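Local coordinates for glutamate receptor kainate-like protein (Pleurobrachia bachei, PDB 4ZDM) that binds glycine through the ligand-binding domain of a ctenophore ionotropic glutamate receptor subunit, probably opening a cation channel, at residues L12-P24 with S35-M47. Residues are numbered along the deposited sequence; the frame is centred on the assembly and turned at random. Where two conformers were deposited one is given.
Sequences LGIIPEMPFISEP and SCYTGVNVEIVSM
P19, F20 and S22 meet T38, G39, V40 and N41 backbone to backbone: V40 N donates to P19 O (2.9 Å, nearly straight at 172°), N41 N reaches a lone pair of F20 O, and S22 N gives its hydrogen to T38 O at 2.8 Å. G39 sits at the N-cap of helix 40-52, so the first amides of that helix are taken up by carbonyls of P19 and F20, in the loop that follows strand 8-13; a side chain at G39 would run into F20 O.

S22 OG accepts T38 N at 2.9 Å and donates its hydrogen to E23 O from above the carbonyl plane; chi1 of 72° places the hydroxyl between backbone N and carbonyl carbon, where it reaches both. Putting an alanine here would probably leave T38 N without its acceptor and E23 O without this donor, with S22 N to T38 O as the remaining tie.

Y37 lies alongside P24, whose CA stands over one ring face in a CH-pi contact, 4.1 Å from the centroid. S22 O lies in the ring plane at the edge, 3.2 Å from Y37 CD2, while the I14 side chain runs to meet the ring, CD1 oblique to it. The phenol OH bonds to I31 O.

N41 runs beside F20, amide and ring planes 62° apart, with OD1 at the ring edge, 3.4 Å from F20 CD1; ND2 is held by V92 O. Farther along the helix, L12 CD1 and V45 CG1 touch tip to tip.

The contact ties loop to helix start in one lobe of the two-lobed, periplasmic-binding-protein-like domain, the F20 side chain about 6 Å from the bound glycine. N41 OD1 and S22 O are buried without a hydrogen-bond partner, each lying instead at an aromatic edge, F20 and Y37.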
loop_
_atom_site.group_PDB
_atom_site.type_symbol
_atom_site.label_atom_id
_atom_site.label_comp_id
_atom_site.label_asym_id
_atom_site.label_seq_id
_atom_site.Cartn_x
_atom_site.Cartn_y
_atom_site.Cartn_z
ATOM N N LEU A 12 -2.504 3.374 -6.814
ATOM C CA LEU A 12 -2.294 4.274 -7.939
ATOM C C LEU A 12 -2.719 5.678 -7.549
ATOM O O LEU A 12 -3.840 5.916 -7.094
ATOM C CB LEU A 12 -3.050 3.789 -9.173
ATOM C CG LEU A 12 -2.696 2.380 -9.609
ATOM C CD1 LEU A 12 -3.532 2.004 -10.812
ATOM C CD2 LEU A 12 -1.258 2.126 -9.897
ATOM N N GLY A 13 -1.826 6.637 -7.789
ATOM C CA GLY A 13 -2.058 8.003 -7.407
ATOM C C GLY A 13 -2.882 8.768 -8.432
ATOM O O GLY A 13 -2.574 8.749 -9.619
ATOM N N ILE A 14 -3.928 9.458 -7.966
ATOM C CA ILE A 14 -4.849 10.207 -8.824
ATOM C C ILE A 14 -5.115 11.590 -8.246
ATOM O O ILE A 14 -5.076 11.788 -7.030
ATOM C CB ILE A 14 -6.213 9.494 -9.015
ATOM C CG1 ILE A 14 -6.976 9.375 -7.720
ATOM C CG2 ILE A 14 -5.992 8.119 -9.595
ATOM C CD1 ILE A 14 -8.488 9.089 -7.938
ATOM N N ILE A 15 -5.456 12.520 -9.145
ATOM C CA ILE A 15 -6.118 13.787 -8.860
ATOM C C ILE A 15 -7.191 13.911 -9.905
ATOM O O ILE A 15 -6.914 13.875 -11.078
ATOM C CB ILE A 15 -5.173 14.991 -8.921
ATOM C CG1 ILE A 15 -4.171 14.948 -7.766
ATOM C CG2 ILE A 15 -5.977 16.307 -8.856
ATOM C CD1 ILE A 15 -3.123 15.986 -7.824
ATOM N N PRO A 16 -8.444 14.180 -9.522
ATOM C CA PRO A 16 -9.472 14.427 -10.525
ATOM C C PRO A 16 -9.137 15.640 -11.382
ATOM O O PRO A 16 -8.843 16.735 -10.858
ATOM C CB PRO A 16 -10.715 14.685 -9.677
ATOM C CG PRO A 16 -10.513 13.830 -8.477
ATOM C CD PRO A 16 -9.041 14.070 -8.175
ATOM N N GLU A 17 -9.237 15.435 -12.692
ATOM C CA GLU A 17 -9.070 16.467 -13.715
ATOM C C GLU A 17 -9.478 15.849 -15.014
ATOM O O GLU A 17 -8.767 14.985 -15.556
ATOM C CB GLU A 17 -7.647 16.997 -13.792
ATOM C CG GLU A 17 -7.527 18.157 -14.751
ATOM C CD GLU A 17 -6.099 18.666 -14.851
ATOM O OE1 GLU A 17 -5.541 18.923 -13.768
ATOM O OE2 GLU A 17 -5.611 18.846 -15.992
ATOM N N MET A 18 -10.613 16.249 -15.569
ATOM C CA MET A 18 -11.020 15.770 -16.862
ATOM C C MET A 18 -10.189 16.382 -17.956
ATOM O O MET A 18 -9.694 17.492 -17.813
ATOM C CB MET A 18 -12.513 16.060 -17.025
ATOM C CG MET A 18 -13.403 15.143 -16.168
ATOM S SD MET A 18 -13.296 13.397 -16.589
ATOM C CE MET A 18 -14.397 13.350 -18.008
ATOM N N PRO A 19 -10.005 15.639 -19.079
ATOM C CA PRO A 19 -10.684 14.383 -19.423
ATOM C C PRO A 19 -9.991 13.116 -18.930
ATOM O O PRO A 19 -10.417 12.011 -19.250
ATOM C CB PRO A 19 -10.664 14.413 -20.960
ATOM C CG PRO A 19 -9.367 15.075 -21.264
ATOM C CD PRO A 19 -9.175 16.127 -20.200
ATOM N N PHE A 20 -8.956 13.290 -18.114
ATOM C CA PHE A 20 -8.103 12.178 -17.734
ATOM C C PHE A 20 -8.707 11.325 -16.610
ATOM O O PHE A 20 -8.721 10.083 -16.709
ATOM C CB PHE A 20 -6.740 12.714 -17.334
ATOM C CG PHE A 20 -6.080 13.552 -18.400
ATOM C CD1 PHE A 20 -5.640 12.977 -19.594
ATOM C CD2 PHE A 20 -5.969 14.930 -18.241
ATOM C CE1 PHE A 20 -5.071 13.795 -20.606
ATOM C CE2 PHE A 20 -5.398 15.701 -19.247
ATOM C CZ PHE A 20 -4.959 15.140 -20.399
ATOM N N ILE A 21 -9.204 11.983 -15.551
ATOM C CA ILE A 21 -9.800 11.315 -14.375
ATOM C C ILE A 21 -10.929 12.161 -13.872
ATOM O O ILE A 21 -10.760 13.371 -13.680
ATOM C CB ILE A 21 -8.770 11.080 -13.237
ATOM C CG1 ILE A 21 -7.553 10.317 -13.758
ATOM C CG2 ILE A 21 -9.429 10.361 -12.036
ATOM C CD1 ILE A 21 -6.455 10.138 -12.753
ATOM N N SER A 22 -12.106 11.561 -13.695
ATOM C CA SER A 22 -13.237 12.310 -13.135
ATOM C C SER A 22 -13.161 12.545 -11.641
ATOM O O SER A 22 -12.356 11.951 -10.950
ATOM C CB SER A 22 -14.519 11.547 -13.460
ATOM O OG SER A 22 -14.602 10.370 -12.689
ATOM N N GLU A 23 -14.008 13.452 -11.131
ATOM C CA GLU A 23 -14.323 13.410 -9.707
ATOM C C GLU A 23 -14.961 12.055 -9.368
ATOM O O GLU A 23 -15.565 11.418 -10.234
ATOM C CB GLU A 23 -15.290 14.550 -9.335
ATOM C CG GLU A 23 -14.751 15.905 -9.560
ATOM C CD GLU A 23 -13.677 16.342 -8.587
ATOM O OE1 GLU A 23 -13.473 15.725 -7.535
ATOM O OE2 GLU A 23 -13.034 17.392 -8.859
ATOM N N PRO A 24 -14.874 11.640 -8.115
ATOM C CA PRO A 24 -15.595 10.428 -7.686
ATOM C C PRO A 24 -17.102 10.645 -7.828
ATOM O O PRO A 24 -17.566 11.773 -7.634
ATOM C CB PRO A 24 -15.199 10.262 -6.222
ATOM C CG PRO A 24 -14.693 11.613 -5.788
ATOM C CD PRO A 24 -14.104 12.254 -7.018
ATOM N N SER A 35 -14.189 2.019 -9.344
ATOM C CA SER A 35 -15.494 1.965 -9.974
ATOM C C SER A 35 -16.248 3.266 -9.817
ATOM O O SER A 35 -17.237 3.449 -10.515
ATOM C CB SER A 35 -16.300 0.785 -9.436
ATOM O OG SER A 35 -16.709 1.043 -8.109
ATOM N N CYS A 36 -15.803 4.158 -8.949
ATOM C CA CYS A 36 -16.433 5.437 -8.742
ATOM C C CYS A 36 -15.984 6.488 -9.759
ATOM O O CYS A 36 -16.393 7.648 -9.679
ATOM C CB CYS A 36 -16.122 5.982 -7.347
ATOM S SG CYS A 36 -16.804 5.065 -5.937
ATOM N N TYR A 37 -15.109 6.114 -10.711
ATOM C CA TYR A 37 -14.479 7.069 -11.620
ATOM C C TYR A 37 -14.646 6.723 -13.084
ATOM O O TYR A 37 -14.827 5.552 -13.428
ATOM C CB TYR A 37 -12.972 7.137 -11.332
ATOM C CG TYR A 37 -12.622 7.628 -9.951
ATOM C CD1 TYR A 37 -12.637 6.756 -8.827
ATOM C CD2 TYR A 37 -12.350 8.965 -9.721
ATOM C CE1 TYR A 37 -12.336 7.191 -7.565
ATOM C CE2 TYR A 37 -12.042 9.403 -8.453
ATOM C CZ TYR A 37 -12.037 8.534 -7.391
ATOM O OH TYR A 37 -11.767 9.051 -6.153
ATOM N N THR A 38 -14.557 7.761 -13.917
ATOM C CA THR A 38 -14.424 7.630 -15.367
ATOM C C THR A 38 -13.252 8.497 -15.839
ATOM O O THR A 38 -12.590 9.122 -15.004
ATOM C CB THR A 38 -15.707 8.062 -16.139
ATOM O OG1 THR A 38 -15.921 9.464 -15.865
ATOM C CG2 THR A 38 -16.912 7.210 -15.733
ATOM N N GLY A 39 -12.952 8.457 -17.138
ATOM C CA GLY A 39 -11.899 9.252 -17.733
ATOM C C GLY A 39 -10.950 8.415 -18.570
ATOM O O GLY A 39 -10.879 7.201 -18.462
ATOM N N VAL A 40 -10.212 9.094 -19.418
ATOM C CA VAL A 40 -9.249 8.453 -20.315
ATOM C C VAL A 40 -8.313 7.548 -19.547
ATOM O O VAL A 40 -8.080 6.374 -19.899
ATOM C CB VAL A 40 -8.437 9.518 -21.096
ATOM C CG1 VAL A 40 -7.298 8.863 -21.868
ATOM C CG2 VAL A 40 -9.333 10.322 -22.010
ATOM N N ASN A 41 -7.749 8.077 -18.486
ATOM C CA ASN A 41 -6.689 7.352 -17.785
ATOM C C ASN A 41 -7.262 6.233 -16.906
ATOM O O ASN A 41 -6.582 5.233 -16.663
ATOM C CB ASN A 41 -5.858 8.291 -16.919
ATOM C CG ASN A 41 -5.041 9.276 -17.706
ATOM O OD1 ASN A 41 -5.367 9.629 -18.848
ATOM N ND2 ASN A 41 -3.999 9.809 -17.073
ATOM N N VAL A 42 -8.505 6.404 -16.413
ATOM C CA VAL A 42 -9.192 5.370 -15.674
ATOM C C VAL A 42 -9.391 4.175 -16.589
ATOM O O VAL A 42 -9.170 3.042 -16.185
ATOM C CB VAL A 42 -10.526 5.935 -15.110
ATOM C CG1 VAL A 42 -11.329 4.850 -14.463
ATOM C CG2 VAL A 42 -10.199 7.057 -14.141
ATOM N N GLU A 43 -9.799 4.436 -17.840
ATOM C CA GLU A 43 -9.945 3.344 -18.780
ATOM C C GLU A 43 -8.602 2.719 -19.182
ATOM O O GLU A 43 -8.469 1.479 -19.277
ATOM C CB GLU A 43 -10.716 3.799 -20.031
ATOM C CG GLU A 43 -12.146 4.185 -19.666
ATOM C CD GLU A 43 -13.091 4.246 -20.871
ATOM O OE1 GLU A 43 -13.867 5.214 -20.883
ATOM O OE2 GLU A 43 -13.054 3.298 -21.694
ATOM N N ILE A 44 -7.559 3.528 -19.341
ATOM C CA ILE A 44 -6.231 2.983 -19.606
ATOM C C ILE A 44 -5.810 2.030 -18.490
ATOM O O ILE A 44 -5.303 0.935 -18.724
ATOM C CB ILE A 44 -5.182 4.091 -19.800
ATOM C CG1 ILE A 44 -5.430 4.824 -21.105
ATOM C CG2 ILE A 44 -3.739 3.549 -19.736
ATOM C CD1 ILE A 44 -4.542 6.039 -21.317
ATOM N N VAL A 45 -5.986 2.457 -17.252
ATOM C CA VAL A 45 -5.595 1.636 -16.123
ATOM C C VAL A 45 -6.407 0.337 -16.054
ATOM O O VAL A 45 -5.846 -0.709 -15.705
ATOM C CB VAL A 45 -5.695 2.447 -14.793
ATOM C CG1 VAL A 45 -5.640 1.546 -13.570
ATOM C CG2 VAL A 45 -4.580 3.506 -14.748
ATOM N N SER A 46 -7.709 0.406 -16.303
ATOM C CA SER A 46 -8.505 -0.809 -16.313
ATOM C C SER A 46 -7.983 -1.812 -17.329
ATOM O O SER A 46 -7.813 -3.000 -17.001
ATOM C CB SER A 46 -9.943 -0.444 -16.561
ATOM O OG SER A 46 -10.712 -1.635 -16.648
ATOM N N MET A 47 -7.690 -1.361 -18.538
ATOM C CA MET A 47 -7.153 -2.261 -19.541
ATOM C C MET A 47 -5.765 -2.770 -19.165
ATOM O O MET A 47 -5.424 -3.932 -19.392
ATOM C CB MET A 47 -7.119 -1.561 -20.907
ATOM C CG MET A 47 -8.457 -1.194 -21.443
ATOM S SD MET A 47 -8.344 -0.501 -23.117
ATOM C CE MET A 47 -6.842 0.497 -22.965
#